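Side-chain contacts in HRDC domain-containing protein (Bifidobacterium adolescentis ATCC 15703, PDB 3CYM), which is of unknown function but, like ribonuclease D, probably binds nucleic acid and trims it as a 3'-5' exonuclease: residues G50-H55 and E301-I306; T242-L247 and L257-S262; R394-T399 and A408-E413; M113-L118 and E206-R211. All blocks are in the same frame, centred on the assembly; numbering follows the deposited sequence.

Overall arrangement
The four contacts sample a ribonuclease D-like chain. Contact 1 ties the loop between strands 40-47 and 57-65 of the exonuclease sheet to segment 301-306, closing a long loop of chain in which contacts 4 and 2 are nested in that order. Contact 2, in the HRDC region, has its centre about 12 Å from that of contact 1, and the two touch where Y53 OH meets D245 OD1. Contact 4 joins the approach to edge strand 117-120 to the residue just past helix 193-207. The centres of contacts 1 and 4 are about 28 Å apart. Contacts 1 and 2 thus adjoin, whereas contact 3 lies apart in the C-terminal helices, its centre about 43 Å from that of contact 1.

Contact 1 of 4, residues G50-H55 and E301-I306; sequences GFRYGH and ERYAPI
Y303 reaches across to F51 and R52, its side chain crossing each of theirs at about a right angle. In this ribonuclease D-like chain, 50-55 is the loop between strands 40-47 and 57-65 of the exonuclease fold, while 301-306 follows helix 296-301 and leads into helix 304-307 through a type I beta turn from E301 to A304. The phenol of Y303 slots between its two neighbours. On one flank CE2 packs 3.8 Å from CD1 of F51, lying at the edge of that ring near its plane, while the carbonyl O of F51 sits over a face of the Y303 ring, toward the rim. On the other flank the guanidinium of R52 stands 81° to the phenol plane, yet its NE lies in that plane, at the edge of the ring. R52 gets there by a bend at chi2 (-53°), which turns the chain so that CD passes 3.4 Å from Y303 OH.

The strongest partner of the Y303 hydroxyl is D155, to which it is also hydrogen-bonded. D155 forms a salt bridge with R302 as well, and R52 NH2 pairs in the same way with D252. The F51 ring also stacks with F300 of helix 296-301. Between the two segments themselves the polar join is a single bond: R52 NE donates to Y303 OH over 2.8 Å, at an N-H...O angle of 153°, with the oxygen close to the guanidinium plane.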
loop_
_atom_site.group_PDB
_atom_site.type_symbol
_atom_site.label_atom_id
_atom_site.label_comp_id
_atom_site.label_asym_id
_atom_site.label_seq_id
_atom_site.Cartn_x
_atom_site.Cartn_y
_atom_site.Cartn_z
ATOM N N GLY A 50 -0.079 10.909 4.921
ATOM C CA GLY A 50 0.802 12.041 5.169
ATOM C C GLY A 50 0.115 13.103 6.010
ATOM O O GLY A 50 0.788 13.904 6.664
ATOM N N PHE A 51 -1.222 13.092 6.009
ATOM C CA PHE A 51 -2.031 14.072 6.746
ATOM C C PHE A 51 -2.751 13.474 7.955
ATOM O O PHE A 51 -2.475 13.848 9.102
ATOM C CB PHE A 51 -3.043 14.745 5.816
ATOM C CG PHE A 51 -2.416 15.526 4.701
ATOM C CD1 PHE A 51 -2.087 16.867 4.878
ATOM C CD2 PHE A 51 -2.166 14.924 3.466
ATOM C CE1 PHE A 51 -1.505 17.600 3.850
ATOM C CE2 PHE A 51 -1.585 15.646 2.428
ATOM C CZ PHE A 51 -1.250 16.990 2.619
ATOM N N ARG A 52 -3.687 12.567 7.696
ATOM C CA ARG A 52 -4.413 11.861 8.758
ATOM C C ARG A 52 -3.590 10.687 9.284
ATOM O O ARG A 52 -2.488 10.435 8.791
ATOM C CB ARG A 52 -5.784 11.384 8.259
ATOM C CG ARG A 52 -6.770 12.509 7.938
ATOM C CD ARG A 52 -6.916 13.459 9.104
ATOM N NE ARG A 52 -7.697 14.642 8.770
ATOM C CZ ARG A 52 -8.924 14.885 9.216
ATOM N NH1 ARG A 52 -9.552 15.990 8.846
ATOM N NH2 ARG A 52 -9.526 14.027 10.029
ATOM N N TYR A 53 -4.133 9.968 10.270
ATOM C CA TYR A 53 -3.399 8.903 10.953
ATOM C C TYR A 53 -2.918 7.760 10.059
ATOM O O TYR A 53 -1.713 7.614 9.828
ATOM C CB TYR A 53 -4.193 8.348 12.143
ATOM C CG TYR A 53 -3.530 7.153 12.806
ATOM C CD1 TYR A 53 -2.331 7.293 13.506
ATOM C CD2 TYR A 53 -4.096 5.877 12.720
ATOM C CE1 TYR A 53 -1.722 6.208 14.111
ATOM C CE2 TYR A 53 -3.488 4.780 13.315
ATOM C CZ TYR A 53 -2.305 4.954 14.014
ATOM O OH TYR A 53 -1.700 3.876 14.612
ATOM N N GLY A 54 -3.851 6.958 9.556
ATOM C CA GLY A 54 -3.491 5.742 8.837
ATOM C C GLY A 54 -3.997 5.716 7.413
ATOM O O GLY A 54 -3.786 6.658 6.645
ATOM N N HIS A 55 -4.675 4.627 7.069
ATOM C CA HIS A 55 -5.114 4.401 5.700
ATOM C C HIS A 55 -6.628 4.231 5.630
ATOM O O HIS A 55 -7.142 3.344 4.947
ATOM C CB HIS A 55 -4.362 3.207 5.098
ATOM C CG HIS A 55 -2.878 3.293 5.281
ATOM N ND1 HIS A 55 -2.082 4.120 4.518
ATOM C CD2 HIS A 55 -2.053 2.692 6.171
ATOM C CE1 HIS A 55 -0.828 4.009 4.916
ATOM N NE2 HIS A 55 -0.782 3.148 5.916
ATOM N N GLU A 301 -0.385 23.067 7.270
ATOM C CA GLU A 301 -0.577 24.095 8.308
ATOM C C GLU A 301 -1.960 24.097 8.966
ATOM O O GLU A 301 -2.130 24.639 10.067
ATOM C CB GLU A 301 -0.244 25.493 7.770
ATOM C CG GLU A 301 1.235 25.855 7.797
ATOM C CD GLU A 301 1.843 25.710 9.175
ATOM O OE1 GLU A 301 2.910 25.081 9.275
ATOM O OE2 GLU A 301 1.255 26.220 10.157
ATOM N N ARG A 302 -2.930 23.491 8.278
ATOM C CA ARG A 302 -4.281 23.269 8.804
ATOM C C ARG A 302 -4.281 22.408 10.060
ATOM O O ARG A 302 -5.204 22.478 10.870
ATOM C CB ARG A 302 -5.150 22.586 7.745
ATOM C CG ARG A 302 -5.756 23.531 6.729
ATOM C CD ARG A 302 -6.040 22.847 5.401
ATOM N NE ARG A 302 -7.070 21.808 5.472
ATOM C CZ ARG A 302 -6.830 20.498 5.401
ATOM N NH1 ARG A 302 -5.580 20.045 5.281
ATOM N NH2 ARG A 302 -7.840 19.634 5.456
ATOM N N TYR A 303 -3.247 21.582 10.203
ATOM C CA TYR A 303 -3.128 20.657 11.327
ATOM C C TYR A 303 -2.423 21.252 12.536
ATOM O O TYR A 303 -2.281 20.577 13.561
ATOM C CB TYR A 303 -2.452 19.358 10.877
ATOM C CG TYR A 303 -3.349 18.538 9.973
ATOM C CD1 TYR A 303 -4.177 17.555 10.502
ATOM C CD2 TYR A 303 -3.402 18.777 8.597
ATOM C CE1 TYR A 303 -5.021 16.817 9.691
ATOM C CE2 TYR A 303 -4.236 18.038 7.772
ATOM C CZ TYR A 303 -5.045 17.062 8.329
ATOM O OH TYR A 303 -5.877 16.314 7.532
ATOM N N ALA A 304 -2.005 22.515 12.415
ATOM C CA ALA A 304 -1.344 23.245 13.509
ATOM C C ALA A 304 -2.099 23.260 14.847
ATOM O O ALA A 304 -1.469 23.014 15.875
ATOM C CB ALA A 304 -0.945 24.655 13.086
ATOM N N PRO A 305 -3.437 23.529 14.850
ATOM C CA PRO A 305 -4.161 23.453 16.132
ATOM C C PRO A 305 -4.174 22.087 16.823
ATOM O O PRO A 305 -4.294 22.032 18.045
ATOM C CB PRO A 305 -5.587 23.864 15.750
ATOM C CG PRO A 305 -5.415 24.698 14.530
ATOM C CD PRO A 305 -4.346 23.979 13.775
ATOM N N ILE A 306 -4.057 21.006 16.054
ATOM C CA ILE A 306 -3.906 19.665 16.628
ATOM C C ILE A 306 -2.472 19.496 17.138
ATOM O O ILE A 306 -2.249 18.956 18.222
ATOM C CB ILE A 306 -4.304 18.525 15.627
ATOM C CG1 ILE A 306 -5.818 18.485 15.413
ATOM C CG2 ILE A 306 -3.902 17.152 16.151
ATOM C CD1 ILE A 306 -6.307 19.270 14.222
#

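Contact 2 of 4, residues T242-L247 and L257-S262; sequences TRRDEL and LLLSDS
R244 NH2 is gripped by two acceptors of 257-262, D261 OD1 at 2.8 Å and the carbonyl O of L259 at 2.9 Å. The first bond is a salt bridge, fairly straight at 160°, and it meets OD1 nearly along the carboxylate C-O direction; guanidinium and carboxylate planes lie only 28° apart. The second comes in tilted from the carbonyl plane of L259. One water extends the grip, accepting from R244 NH1 and donating to D261 OD2 (3.0 Å each), so both terminal nitrogens are tied to the same carboxylate. D261 OD2 also takes the backbone N of S222.

An extended start, with CG opposite the backbone N, carries R244 away from helix 231-250, and the turn at chi3 (74°) swings the guanidinium over to the other segment. On the way R244 CD passes 3.7 Å from L259 CB. Both segments belong to the HRDC region, a compact helical bundle, and here its first long helix meets the junction between helices 255-258 and 261-270. S260 is the N-cap of the second of these, and its OG bonds to S263 OG. W315 of helix 312-323 and I264 of helix 261-270 touch R244 and L259 alike. One turn further along helix 231-250, L247 CB packs against L258 CD1 at 4.0 Å.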
loop_
_atom_site.group_PDB
_atom_site.type_symbol
_atom_site.label_atom_id
_atom_site.label_comp_id
_atom_site.label_asym_id
_atom_site.label_seq_id
_atom_site.Cartn_x
_atom_site.Cartn_y
_atom_site.Cartn_z
ATOM N N THR A 242 5.723 4.760 20.647
ATOM C CA THR A 242 4.473 4.199 21.151
ATOM C C THR A 242 3.489 5.290 21.548
ATOM O O THR A 242 2.328 5.264 21.115
ATOM C CB THR A 242 4.724 3.258 22.350
ATOM O OG1 THR A 242 5.624 2.219 21.951
ATOM C CG2 THR A 242 3.420 2.634 22.854
ATOM N N ARG A 243 3.950 6.242 22.359
ATOM C CA ARG A 243 3.086 7.337 22.793
ATOM C C ARG A 243 2.668 8.229 21.620
ATOM O O ARG A 243 1.508 8.619 21.531
ATOM C CB ARG A 243 3.720 8.138 23.928
ATOM C CG ARG A 243 2.803 9.195 24.554
ATOM C CD ARG A 243 1.415 8.672 24.946
ATOM N NE ARG A 243 0.620 9.723 25.587
ATOM C CZ ARG A 243 -0.708 9.749 25.678
ATOM N NH1 ARG A 243 -1.463 8.794 25.140
ATOM N NH2 ARG A 243 -1.292 10.768 26.295
ATOM N N ARG A 244 3.605 8.513 20.714
ATOM C CA ARG A 244 3.309 9.254 19.486
ATOM C C ARG A 244 2.240 8.546 18.645
ATOM O O ARG A 244 1.395 9.197 18.054
ATOM C CB ARG A 244 4.591 9.459 18.667
ATOM C CG ARG A 244 4.448 10.322 17.422
ATOM C CD ARG A 244 5.735 10.341 16.623
ATOM N NE ARG A 244 5.992 9.096 15.898
ATOM C CZ ARG A 244 6.936 8.953 14.968
ATOM N NH1 ARG A 244 7.103 7.784 14.368
ATOM N NH2 ARG A 244 7.715 9.977 14.633
ATOM N N ASP A 245 2.274 7.215 18.620
ATOM C CA ASP A 245 1.307 6.427 17.848
ATOM C C ASP A 245 -0.097 6.458 18.459
ATOM O O ASP A 245 -1.086 6.525 17.734
ATOM C CB ASP A 245 1.790 4.983 17.693
ATOM C CG ASP A 245 0.928 4.176 16.742
ATOM O OD1 ASP A 245 1.015 4.396 15.515
ATOM O OD2 ASP A 245 0.174 3.312 17.230
ATOM N N GLU A 246 -0.168 6.407 19.787
ATOM C CA GLU A 246 -1.436 6.513 20.521
ATOM C C GLU A 246 -2.122 7.844 20.253
ATOM O O GLU A 246 -3.300 7.882 19.886
ATOM C CB GLU A 246 -1.194 6.375 22.025
ATOM C CG GLU A 246 -0.752 5.001 22.469
ATOM C CD GLU A 246 -0.375 4.954 23.932
ATOM O OE1 GLU A 246 -0.599 5.957 24.650
ATOM O OE2 GLU A 246 0.152 3.905 24.361
ATOM N N LEU A 247 -1.359 8.920 20.430
ATOM C CA LEU A 247 -1.841 10.291 20.265
ATOM C C LEU A 247 -2.155 10.633 18.819
ATOM O O LEU A 247 -3.039 11.434 18.552
ATOM C CB LEU A 247 -0.819 11.280 20.828
ATOM C CG LEU A 247 -0.691 11.272 22.357
ATOM C CD1 LEU A 247 0.562 11.966 22.842
ATOM C CD2 LEU A 247 -1.915 11.894 23.014
ATOM N N LEU A 257 3.795 14.326 12.175
ATOM C CA LEU A 257 3.370 15.707 12.355
ATOM C C LEU A 257 3.372 16.084 13.837
ATOM O O LEU A 257 3.517 17.254 14.192
ATOM C CB LEU A 257 1.995 15.953 11.715
ATOM C CG LEU A 257 1.975 16.113 10.189
ATOM C CD1 LEU A 257 0.573 15.962 9.626
ATOM C CD2 LEU A 257 2.562 17.458 9.790
ATOM N N LEU A 258 3.226 15.082 14.700
ATOM C CA LEU A 258 3.223 15.301 16.145
ATOM C C LEU A 258 4.630 15.379 16.718
ATOM O O LEU A 258 4.898 16.148 17.638
ATOM C CB LEU A 258 2.445 14.187 16.842
ATOM C CG LEU A 258 0.946 14.157 16.568
ATOM C CD1 LEU A 258 0.282 13.205 17.546
ATOM C CD2 LEU A 258 0.327 15.568 16.663
ATOM N N LEU A 259 5.519 14.560 16.170
ATOM C CA LEU A 259 6.890 14.464 16.632
ATOM C C LEU A 259 7.715 13.842 15.505
ATOM O O LEU A 259 7.358 12.788 14.961
ATOM C CB LEU A 259 6.962 13.630 17.927
ATOM C CG LEU A 259 8.297 13.453 18.657
ATOM C CD1 LEU A 259 8.784 14.754 19.283
ATOM C CD2 LEU A 259 8.160 12.372 19.711
ATOM N N SER A 260 8.804 14.515 15.147
ATOM C CA SER A 260 9.706 14.046 14.111
ATOM C C SER A 260 10.560 12.873 14.586
ATOM O O SER A 260 10.759 12.683 15.789
ATOM C CB SER A 260 10.624 15.184 13.683
ATOM O OG SER A 260 11.531 15.496 14.723
ATOM N N ASP A 261 11.076 12.108 13.627
ATOM C CA ASP A 261 12.034 11.037 13.892
ATOM C C ASP A 261 13.388 11.581 14.347
ATOM O O ASP A 261 14.036 10.976 15.194
ATOM C CB ASP A 261 12.215 10.162 12.653
ATOM C CG ASP A 261 11.033 9.237 12.402
ATOM O OD1 ASP A 261 10.022 9.327 13.131
ATOM O OD2 ASP A 261 11.117 8.405 11.472
ATOM N N SER A 262 13.800 12.722 13.790
ATOM C CA SER A 262 15.016 13.425 14.219
ATOM C C SER A 262 14.992 13.754 15.698
ATOM O O SER A 262 15.991 13.539 16.372
ATOM C CB SER A 262 15.217 14.731 13.442
ATOM O OG SER A 262 15.154 14.520 12.047
HETATM O O HOH W 1 8.838 6.534 12.232
#

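Contact 3 of 4, residues R394-T399 and A408-E413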
loop_
_atom_site.group_PDB
_atom_site.type_symbol
_atom_site.label_atom_id
_atom_site.label_comp_id
_atom_site.label_asym_id
_atom_site.label_seq_id
_atom_site.Cartn_x
_atom_site.Cartn_y
_atom_site.Cartn_z
ATOM N N ARG A 394 15.403 -17.184 -2.702
ATOM C CA ARG A 394 16.386 -16.951 -1.649
ATOM C C ARG A 394 16.158 -17.873 -0.442
ATOM O O ARG A 394 17.095 -18.520 0.040
ATOM C CB ARG A 394 16.362 -15.484 -1.211
ATOM C CG ARG A 394 16.779 -14.496 -2.298
ATOM C CD ARG A 394 17.143 -13.136 -1.712
ATOM N NE ARG A 394 15.967 -12.316 -1.436
ATOM C CZ ARG A 394 15.441 -11.438 -2.284
ATOM N NH1 ARG A 394 15.972 -11.253 -3.484
ATOM N NH2 ARG A 394 14.367 -10.747 -1.933
ATOM N N ASN A 395 14.914 -17.933 0.038
ATOM C CA ASN A 395 14.537 -18.855 1.110
ATOM C C ASN A 395 14.868 -20.322 0.779
ATOM O O ASN A 395 15.413 -21.041 1.619
ATOM C CB ASN A 395 13.051 -18.682 1.479
ATOM C CG ASN A 395 12.764 -17.350 2.184
ATOM O OD1 ASN A 395 13.682 -16.595 2.525
ATOM N ND2 ASN A 395 11.482 -17.060 2.406
ATOM N N LEU A 396 14.582 -20.729 -0.459
ATOM C CA LEU A 396 14.869 -22.081 -0.971
ATOM C C LEU A 396 16.353 -22.457 -0.947
ATOM O O LEU A 396 16.711 -23.588 -0.622
ATOM C CB LEU A 396 14.305 -22.224 -2.393
ATOM C CG LEU A 396 14.564 -23.470 -3.252
ATOM C CD1 LEU A 396 13.700 -24.664 -2.843
ATOM C CD2 LEU A 396 14.314 -23.116 -4.703
ATOM N N CYS A 397 17.205 -21.500 -1.293
ATOM C CA CYS A 397 18.639 -21.731 -1.364
ATOM C C CYS A 397 19.346 -21.434 -0.038
ATOM O O CYS A 397 20.551 -21.647 0.090
ATOM C CB CYS A 397 19.242 -20.929 -2.515
ATOM S SG CYS A 397 18.590 -21.439 -4.124
ATOM N N TRP A 398 18.581 -20.972 0.952
ATOM C CA TRP A 398 19.108 -20.677 2.286
ATOM C C TRP A 398 19.264 -21.947 3.119
ATOM O O TRP A 398 18.572 -22.156 4.120
ATOM C CB TRP A 398 18.215 -19.659 2.993
ATOM C CG TRP A 398 18.839 -19.041 4.213
ATOM C CD1 TRP A 398 18.354 -19.088 5.484
ATOM C CD2 TRP A 398 20.071 -18.300 4.279
ATOM N NE1 TRP A 398 19.196 -18.420 6.338
ATOM C CE2 TRP A 398 20.257 -17.927 5.627
ATOM C CE3 TRP A 398 21.031 -17.914 3.332
ATOM C CZ2 TRP A 398 21.363 -17.187 6.054
ATOM C CZ3 TRP A 398 22.130 -17.176 3.757
ATOM C CH2 TRP A 398 22.281 -16.819 5.105
ATOM N N THR A 399 20.198 -22.787 2.685
ATOM C CA THR A 399 20.394 -24.124 3.224
ATOM C C THR A 399 21.750 -24.674 2.756
ATOM O O THR A 399 22.255 -24.315 1.686
ATOM C CB THR A 399 19.242 -25.094 2.807
ATOM O OG1 THR A 399 19.546 -26.427 3.227
ATOM C CG2 THR A 399 19.025 -25.088 1.295
ATOM N N ALA A 408 9.178 -28.020 -5.816
ATOM C CA ALA A 408 7.771 -27.752 -6.091
ATOM C C ALA A 408 6.936 -27.551 -4.822
ATOM O O ALA A 408 6.119 -26.630 -4.770
ATOM C CB ALA A 408 7.179 -28.851 -6.967
ATOM N N ARG A 409 7.161 -28.389 -3.805
ATOM C CA ARG A 409 6.436 -28.288 -2.531
ATOM C C ARG A 409 6.875 -27.086 -1.689
ATOM O O ARG A 409 6.025 -26.349 -1.181
ATOM C CB ARG A 409 6.530 -29.598 -1.726
ATOM C CG ARG A 409 5.851 -29.566 -0.342
ATOM C CD ARG A 409 5.936 -30.907 0.395
ATOM N NE ARG A 409 7.298 -31.446 0.438
ATOM C CZ ARG A 409 7.684 -32.489 1.175
ATOM N NH1 ARG A 409 6.820 -33.124 1.959
ATOM N NH2 ARG A 409 8.947 -32.896 1.131
ATOM N N PHE A 410 8.192 -26.889 -1.554
ATOM C CA PHE A 410 8.751 -25.759 -0.800
ATOM C C PHE A 410 8.243 -24.432 -1.333
ATOM O O PHE A 410 7.880 -23.554 -0.554
ATOM C CB PHE A 410 10.289 -25.756 -0.829
ATOM C CG PHE A 410 10.920 -24.715 0.072
ATOM C CD1 PHE A 410 11.244 -25.026 1.390
ATOM C CD2 PHE A 410 11.193 -23.427 -0.395
ATOM C CE1 PHE A 410 11.817 -24.072 2.227
ATOM C CE2 PHE A 410 11.761 -22.470 0.437
ATOM C CZ PHE A 410 12.082 -22.793 1.747
ATOM N N LEU A 411 8.234 -24.297 -2.658
ATOM C CA LEU A 411 7.807 -23.064 -3.323
ATOM C C LEU A 411 6.332 -22.794 -3.117
ATOM O O LEU A 411 5.928 -21.648 -2.923
ATOM C CB LEU A 411 8.134 -23.125 -4.815
ATOM C CG LEU A 411 9.348 -22.366 -5.359
ATOM C CD1 LEU A 411 10.520 -22.250 -4.390
ATOM C CD2 LEU A 411 9.755 -23.011 -6.667
ATOM N N SER A 412 5.543 -23.864 -3.153
ATOM C CA SER A 412 4.108 -23.812 -2.896
ATOM C C SER A 412 3.833 -23.371 -1.452
ATOM O O SER A 412 3.082 -22.416 -1.223
ATOM C CB SER A 412 3.485 -25.183 -3.181
ATOM O OG SER A 412 2.250 -25.052 -3.854
ATOM N N GLU A 413 4.476 -24.037 -0.492
ATOM C CA GLU A 413 4.380 -23.683 0.934
ATOM C C GLU A 413 4.875 -22.261 1.267
ATOM O O GLU A 413 4.495 -21.698 2.296
ATOM C CB GLU A 413 5.084 -24.739 1.804
ATOM C CG GLU A 413 4.179 -25.925 2.178
ATOM C CD GLU A 413 4.935 -27.179 2.617
ATOM O OE1 GLU A 413 4.287 -28.246 2.733
ATOM O OE2 GLU A 413 6.166 -27.112 2.842
#
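The ring of F410 lies against the backbone of N395 and L396 as much as against their side chains. Its CE2 comes to 3.4 Å from L396 CA, and F410 CZ is 3.8 Å from the carbonyl O of N395, both at an oblique angle to the ring. L396 adds its side chain: CD1 packs 3.7 Å from F410 CD2, with L396 CB close to F410 CE2 and CD2. The second branch of that leucine, CD2, turns the other way and meets L411 CD1 at 3.9 Å, so L396 is forked between two neighbours on helix 407-414. N395 contributes CB, 4.1 Å from F410 CE2, while its amide leads off. In F410 the ring swings out opposite the backbone N (chi1 -173°), which points it toward helix 390-397.

Both helices belong to the C-terminal domain related to the HRDC fold, where short helices are linked by a loop of nine residues and pack as neighbours in the bundle. The second shell holds these groups in place. R405, in that link, makes a cation-pi contact with F410 and donates from NE to the carbonyl O of L396, so one arginine braces both partners. The amide of N395 is fixed by Q414, which accepts from ND2, while its OD1 takes A348 N and Q391 NE2. L396 also touches V428 and I432 of helix 418-433, and I388 lies against L411.

Contact 4 of 4, residues M113-L118 and E206-R211; sequences MEPQRL and EGLGPR
L208 carries its branches toward P115 through a chi1 of -149° followed by a chi2 of 59°, and this pair of turns sets both methyls against the proline ring. L208 CD1 lies 3.7 Å from P115 CD and L208 CD2 is 3.8 Å from the same atom, so both branches close on that ring carbon from one side; CD1 of L208 also approaches P115 CG at 4.2 Å. L208 CD2 reaches on to the carbonyl O of P115, 3.9 Å away. The side chains cross at a slant, and no hydrogen bond joins the segments, so the contact is purely one of van der Waals packing. E114 adds a looser touch, its OE1 4.4 Å from L208 CD2.

L208 is the first residue past helix 193-207 to leave helical backbone angles, and it sits at the centre of an inverse gamma turn. The chain thus bends there, with the leucine turned toward P115. P115, just ahead of strand 117-120, the outermost strand of the mixed sheet, also touches W96 of strand 95-98. L208 also touches D109 of helix 101-111, so the end of helix 193-207 lies beside that helix and the approach to the edge strand.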
loop_
_atom_site.group_PDB
_atom_site.type_symbol
_atom_site.label_atom_id
_atom_site.label_comp_id
_atom_site.label_asym_id
_atom_site.label_seq_id
_atom_site.Cartn_x
_atom_site.Cartn_y
_atom_site.Cartn_z
ATOM N N MET A 113 -17.507 -3.980 2.641
ATOM C CA MET A 113 -17.715 -4.395 1.260
ATOM C C MET A 113 -17.161 -5.807 1.046
ATOM O O MET A 113 -16.221 -6.227 1.723
ATOM C CB MET A 113 -17.082 -3.400 0.285
ATOM C CG MET A 113 -17.903 -2.138 0.060
ATOM S SD MET A 113 -17.002 -0.855 -0.833
ATOM C CE MET A 113 -16.281 0.033 0.508
ATOM N N GLU A 114 -17.760 -6.538 0.112
ATOM C CA GLU A 114 -17.354 -7.912 -0.154
ATOM C C GLU A 114 -17.200 -8.199 -1.650
ATOM O O GLU A 114 -18.076 -8.831 -2.241
ATOM C CB GLU A 114 -18.350 -8.886 0.487
ATOM C CG GLU A 114 -17.730 -10.190 0.977
ATOM C CD GLU A 114 -17.753 -11.312 -0.059
ATOM O OE1 GLU A 114 -16.682 -11.901 -0.331
ATOM O OE2 GLU A 114 -18.840 -11.616 -0.593
ATOM N N PRO A 115 -16.086 -7.735 -2.268
ATOM C CA PRO A 115 -15.785 -8.079 -3.666
ATOM C C PRO A 115 -15.652 -9.592 -3.868
ATOM O O PRO A 115 -14.924 -10.264 -3.129
ATOM C CB PRO A 115 -14.441 -7.386 -3.917
ATOM C CG PRO A 115 -14.372 -6.300 -2.894
ATOM C CD PRO A 115 -15.048 -6.855 -1.695
ATOM N N GLN A 116 -16.370 -10.124 -4.847
ATOM C CA GLN A 116 -16.407 -11.574 -5.041
ATOM C C GLN A 116 -15.530 -12.051 -6.182
ATOM O O GLN A 116 -15.193 -13.235 -6.262
ATOM C CB GLN A 116 -17.841 -12.059 -5.229
ATOM C CG GLN A 116 -18.658 -12.027 -3.948
ATOM C CD GLN A 116 -19.955 -12.786 -4.079
ATOM O OE1 GLN A 116 -21.036 -12.201 -4.018
ATOM N NE2 GLN A 116 -19.857 -14.097 -4.277
ATOM N N ARG A 117 -15.195 -11.121 -7.073
ATOM C CA ARG A 117 -14.315 -11.366 -8.207
ATOM C C ARG A 117 -13.443 -10.125 -8.423
ATOM O O ARG A 117 -13.829 -9.013 -8.053
ATOM C CB ARG A 117 -15.120 -11.700 -9.473
ATOM C CG ARG A 117 -15.680 -13.136 -9.502
ATOM C CD ARG A 117 -16.336 -13.507 -10.821
ATOM N NE ARG A 117 -17.544 -12.726 -11.089
ATOM C CZ ARG A 117 -18.244 -12.781 -12.222
ATOM N NH1 ARG A 117 -19.326 -12.024 -12.367
ATOM N NH2 ARG A 117 -17.871 -13.588 -13.209
ATOM N N LEU A 118 -12.270 -10.326 -9.013
ATOM C CA LEU A 118 -11.308 -9.247 -9.207
ATOM C C LEU A 118 -10.640 -9.309 -10.563
ATOM O O LEU A 118 -10.308 -10.383 -11.052
ATOM C CB LEU A 118 -10.232 -9.309 -8.119
ATOM C CG LEU A 118 -9.160 -8.224 -8.029
ATOM C CD1 LEU A 118 -9.780 -6.907 -7.583
ATOM C CD2 LEU A 118 -8.093 -8.677 -7.058
ATOM N N GLU A 206 -5.468 -12.307 -0.199
ATOM C CA GLU A 206 -4.498 -11.564 0.625
ATOM C C GLU A 206 -4.965 -10.173 1.034
ATOM O O GLU A 206 -4.793 -9.770 2.188
ATOM C CB GLU A 206 -3.147 -11.427 -0.092
ATOM C CG GLU A 206 -2.361 -12.708 -0.207
ATOM C CD GLU A 206 -2.073 -13.353 1.134
ATOM O OE1 GLU A 206 -2.515 -14.502 1.341
ATOM O OE2 GLU A 206 -1.406 -12.716 1.975
ATOM N N GLY A 207 -5.545 -9.451 0.082
ATOM C CA GLY A 207 -5.922 -8.057 0.270
ATOM C C GLY A 207 -7.180 -7.827 1.083
ATOM O O GLY A 207 -7.230 -6.892 1.881
ATOM N N LEU A 208 -8.200 -8.661 0.879
ATOM C CA LEU A 208 -9.471 -8.500 1.590
ATOM C C LEU A 208 -9.353 -8.960 3.048
ATOM O O LEU A 208 -9.612 -10.117 3.391
ATOM C CB LEU A 208 -10.614 -9.205 0.849
ATOM C CG LEU A 208 -12.021 -8.623 0.955
ATOM C CD1 LEU A 208 -12.053 -7.202 0.434
ATOM C CD2 LEU A 208 -13.002 -9.501 0.188
ATOM N N GLY A 209 -8.946 -8.018 3.889
ATOM C CA GLY A 209 -8.596 -8.272 5.282
ATOM C C GLY A 209 -7.661 -7.159 5.724
ATOM O O GLY A 209 -7.278 -6.333 4.899
ATOM N N PRO A 210 -7.281 -7.132 7.018
ATOM C CA PRO A 210 -6.422 -6.072 7.567
ATOM C C PRO A 210 -5.025 -6.071 6.941
ATOM O O PRO A 210 -4.468 -7.143 6.684
ATOM C CB PRO A 210 -6.338 -6.424 9.059
ATOM C CG PRO A 210 -7.494 -7.355 9.312
ATOM C CD PRO A 210 -7.645 -8.125 8.045
ATOM N N ARG A 211 -4.482 -4.880 6.693
ATOM C CA ARG A 211 -3.200 -4.736 5.983
ATOM C C ARG A 211 -1.981 -5.203 6.780
ATOM O O ARG A 211 -2.020 -5.293 8.009
ATOM C CB ARG A 211 -2.977 -3.307 5.450
ATOM C CG ARG A 211 -3.326 -2.178 6.402
ATOM C CD ARG A 211 -4.498 -1.381 5.869
ATOM N NE ARG A 211 -5.465 -1.044 6.912
ATOM C CZ ARG A 211 -6.594 -0.366 6.708
ATOM N NH1 ARG A 211 -7.404 -0.113 7.726
ATOM N NH2 ARG A 211 -6.917 0.063 5.492
#